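Local structure of O-methyltransferase (Burkholderia thailandensis, 3MCZ) at residues A[169-174]-A[341-346]. The protein probably transfers a methyl group from S-adenosylmethionine to an oxygen of an acceptor substrate that is not known, and probably works as a dimer. Numbering follows the deposited sequence.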
ATOM      1  N   ASP A 169      15.675  22.874 -10.687  1.00 19.82           N
ATOM      2  CA  ASP A 169      15.376  24.133 -11.375  1.00 20.86           C
ATOM      3  C   ASP A 169      15.508  25.336 -10.435  1.00 20.56           C
ATOM      4  O   ASP A 169      16.056  26.360 -10.830  1.00 20.81           O
ATOM      5  CB  ASP A 169      13.975  24.079 -11.988  1.00 22.36           C
ATOM      6  CG  ASP A 169      13.781  22.869 -12.910  1.00 25.94           C
ATOM      7  OD1 ASP A 169      14.791  22.382 -13.476  1.00 31.88           O
ATOM      8  OD2 ASP A 169      12.627  22.407 -13.066  1.00 30.35           O
ATOM      9  N   VAL A 170      15.077  25.188  -9.181  1.00 19.56           N
ATOM     10  CA  VAL A 170      15.225  26.260  -8.186  1.00 19.41           C
ATOM     11  C   VAL A 170      16.668  26.486  -7.781  1.00 18.21           C
ATOM     12  O   VAL A 170      17.139  27.622  -7.749  1.00 18.53           O
ATOM     13  CB  VAL A 170      14.367  26.014  -6.939  1.00 19.21           C
ATOM     14  CG1 VAL A 170      14.740  26.993  -5.828  1.00 20.44           C
ATOM     15  CG2 VAL A 170      12.890  26.123  -7.294  1.00 19.72           C
ATOM     16  N   VAL A 171      17.402  25.411  -7.506  1.00 16.67           N
ATOM     17  CA  VAL A 171      18.810  25.549  -7.154  1.00 16.16           C
ATOM     18  C   VAL A 171      19.600  26.239  -8.274  1.00 16.92           C
ATOM     19  O   VAL A 171      20.427  27.129  -8.019  1.00 15.66           O
ATOM     20  CB  VAL A 171      19.433  24.166  -6.803  1.00 15.27           C
ATOM     21  CG1 VAL A 171      20.945  24.229  -6.722  1.00 15.83           C
ATOM     22  CG2 VAL A 171      18.856  23.684  -5.490  1.00 16.35           C
ATOM     23  N   SER A 172      19.339  25.852  -9.520  1.00 17.32           N
ATOM     24  CA  SER A 172      20.113  26.411 -10.633  1.00 19.13           C
ATOM     25  C   SER A 172      19.926  27.931 -10.805  1.00 19.49           C
ATOM     26  O   SER A 172      20.825  28.586 -11.340  1.00 21.78           O
ATOM     27  CB  SER A 172      19.790  25.695 -11.944  1.00 19.20           C
ATOM     28  OG  SER A 172      18.476  25.994 -12.338  1.00 19.08           O
ATOM     29  N   GLU A 173      18.799  28.489 -10.351  1.00 19.57           N
ATOM     30  CA  GLU A 173      18.543  29.959 -10.426  1.00 19.21           C
ATOM     31  C   GLU A 173      18.999  30.758  -9.213  1.00 18.95           C
ATOM     32  O   GLU A 173      18.768  31.963  -9.152  1.00 18.34           O
ATOM     33  CB  GLU A 173      17.054  30.268 -10.656  1.00 19.51           C
ATOM     34  N   LEU A 174      19.620  30.114  -8.239  1.00 17.93           N
ATOM     35  CA  LEU A 174      20.104  30.843  -7.069  1.00 18.41           C
ATOM     36  C   LEU A 174      21.129  31.917  -7.455  1.00 17.59           C
ATOM     37  O   LEU A 174      21.970  31.689  -8.306  1.00 15.28           O
ATOM     38  CB  LEU A 174      20.746  29.898  -6.074  1.00 18.03           C
ATOM     39  CG  LEU A 174      19.782  28.972  -5.327  1.00 21.97           C
ATOM     40  CD1 LEU A 174      20.609  28.036  -4.431  1.00 23.35           C
ATOM     41  CD2 LEU A 174      18.757  29.776  -4.511  1.00 18.87           C
ATOM     42  N   TYR A 341      10.504  20.858   0.800  1.00 16.22           N
ATOM     43  CA  TYR A 341      11.925  20.981   1.074  1.00 16.06           C
ATOM     44  C   TYR A 341      12.297  22.383   1.549  1.00 14.23           C
ATOM     45  O   TYR A 341      11.627  23.381   1.236  1.00 14.82           O
ATOM     46  CB  TYR A 341      12.734  20.567  -0.176  1.00 16.67           C
ATOM     47  CG  TYR A 341      12.901  19.089  -0.347  1.00 19.93           C
ATOM     48  CD1 TYR A 341      11.905  18.293  -0.915  1.00 28.56           C
ATOM     49  CD2 TYR A 341      14.057  18.471   0.074  1.00 26.77           C
ATOM     50  CE1 TYR A 341      12.087  16.890  -1.051  1.00 31.13           C
ATOM     51  CE2 TYR A 341      14.242  17.113  -0.049  1.00 29.76           C
ATOM     52  CZ  TYR A 341      13.259  16.325  -0.592  1.00 30.43           C
ATOM     53  OH  TYR A 341      13.526  14.963  -0.687  1.00 37.97           O
ATOM     54  N   THR A 342      13.371  22.450   2.333  1.00 13.81           N
ATOM     55  CA  THR A 342      14.025  23.689   2.677  1.00 13.54           C
ATOM     56  C   THR A 342      15.434  23.671   2.072  1.00 12.68           C
ATOM     57  O   THR A 342      16.193  22.708   2.245  1.00 13.30           O
ATOM     58  CB  THR A 342      14.112  23.877   4.221  1.00 13.78           C
ATOM     59  OG1 THR A 342      12.779  23.906   4.773  1.00 14.78           O
ATOM     60  CG2 THR A 342      14.867  25.186   4.633  1.00 15.67           C
ATOM     61  N   LEU A 343      15.777  24.767   1.424  1.00 12.78           N
ATOM     62  CA  LEU A 343      17.129  25.050   0.986  1.00 12.93           C
ATOM     63  C   LEU A 343      17.759  26.020   1.983  1.00 13.36           C
ATOM     64  O   LEU A 343      17.240  27.131   2.226  1.00 14.29           O
ATOM     65  CB  LEU A 343      17.131  25.622  -0.434  1.00 13.26           C
ATOM     66  CG  LEU A 343      18.523  25.943  -1.003  1.00 14.05           C
ATOM     67  CD1 LEU A 343      19.391  24.665  -1.214  1.00 16.31           C
ATOM     68  CD2 LEU A 343      18.353  26.703  -2.330  1.00 18.19           C
ATOM     69  N   LEU A 344      18.802  25.556   2.646  1.00 13.70           N
ATOM     70  CA  LEU A 344      19.572  26.379   3.567  1.00 13.73           C
ATOM     71  C   LEU A 344      20.796  26.859   2.826  1.00 14.18           C
ATOM     72  O   LEU A 344      21.428  26.084   2.084  1.00 14.02           O
ATOM     73  CB  LEU A 344      19.983  25.598   4.817  1.00 14.14           C
ATOM     74  CG  LEU A 344      18.845  25.087   5.707  1.00 15.43           C
ATOM     75  CD1 LEU A 344      19.474  24.097   6.791  1.00 15.14           C
ATOM     76  CD2 LEU A 344      18.108  26.240   6.362  1.00 15.17           C
ATOM     77  N   ILE A 345      21.110  28.143   3.001  1.00 13.42           N
ATOM     78  CA  ILE A 345      22.224  28.765   2.320  1.00 14.10           C
ATOM     79  C   ILE A 345      23.115  29.359   3.414  1.00 14.77           C
ATOM     80  O   ILE A 345      22.778  30.368   4.043  1.00 15.10           O
ATOM     81  CB  ILE A 345      21.727  29.837   1.297  1.00 14.50           C
ATOM     82  CG1 ILE A 345      20.723  29.244   0.280  1.00 17.54           C
ATOM     83  CG2 ILE A 345      22.899  30.515   0.519  1.00 14.82           C
ATOM     84  CD1 ILE A 345      19.241  29.690   0.511  1.00 21.59           C
ATOM     85  N   GLY A 346      24.262  28.754   3.627  1.00 14.33           N
ATOM     86  CA  GLY A 346      25.226  29.282   4.552  1.00 14.78           C
ATOM     87  C   GLY A 346      26.258  30.143   3.887  1.00 16.20           C
ATOM     88  O   GLY A 346      27.062  29.661   3.092  1.00 18.07           O
TER
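L343 and L174 meet where the end of a long helix is packed against the seven-stranded mixed sheet of the Rossmann-like methyltransferase domain, an example of a helix end held on a sheet through aliphatic side chains. In this family fold the sheet has the strand order 3-2-1-4-5-7-6, and residues 341-346 belong to its seventh strand, which runs antiparallel to both neighbours. The ends of the two leucine side chains meet head-on. L343 holds CG anti to its own backbone N (chi1 -179°), which extends the side chain off the sheet toward the helix end, and its second torsion (chi2 66°) turns CD2 onto the branches of L174. There CD2 of L343 lies 3.4 Å from CD1 of L174, closer than the usual van der Waals distance, and 3.8 Å from CD2 of L174. One methyl thus touches both branches of its partner, and the fit is tight only against CD1. V171, one turn back, adds a looser flank, its CG2 standing 4.4 Å from CD2 of L343. The contact is wholly apolar and small, burying 141 Å² over both sides. L174 has already left the helix, yet its N still bonds to O of V171 at 3.1 Å, which ties the leucine to the last turn. Around the contact, V171 also packs on Y193 and V197 of helix 192-200, L343 on R336 and I338 of strand 332-338, and L174 on L284 of strand 281-288. L344, whose side chain leaves the strand on the opposite face, meets I322 of helix 319-328, so that strand 341-347 is sandwiched between helical layers.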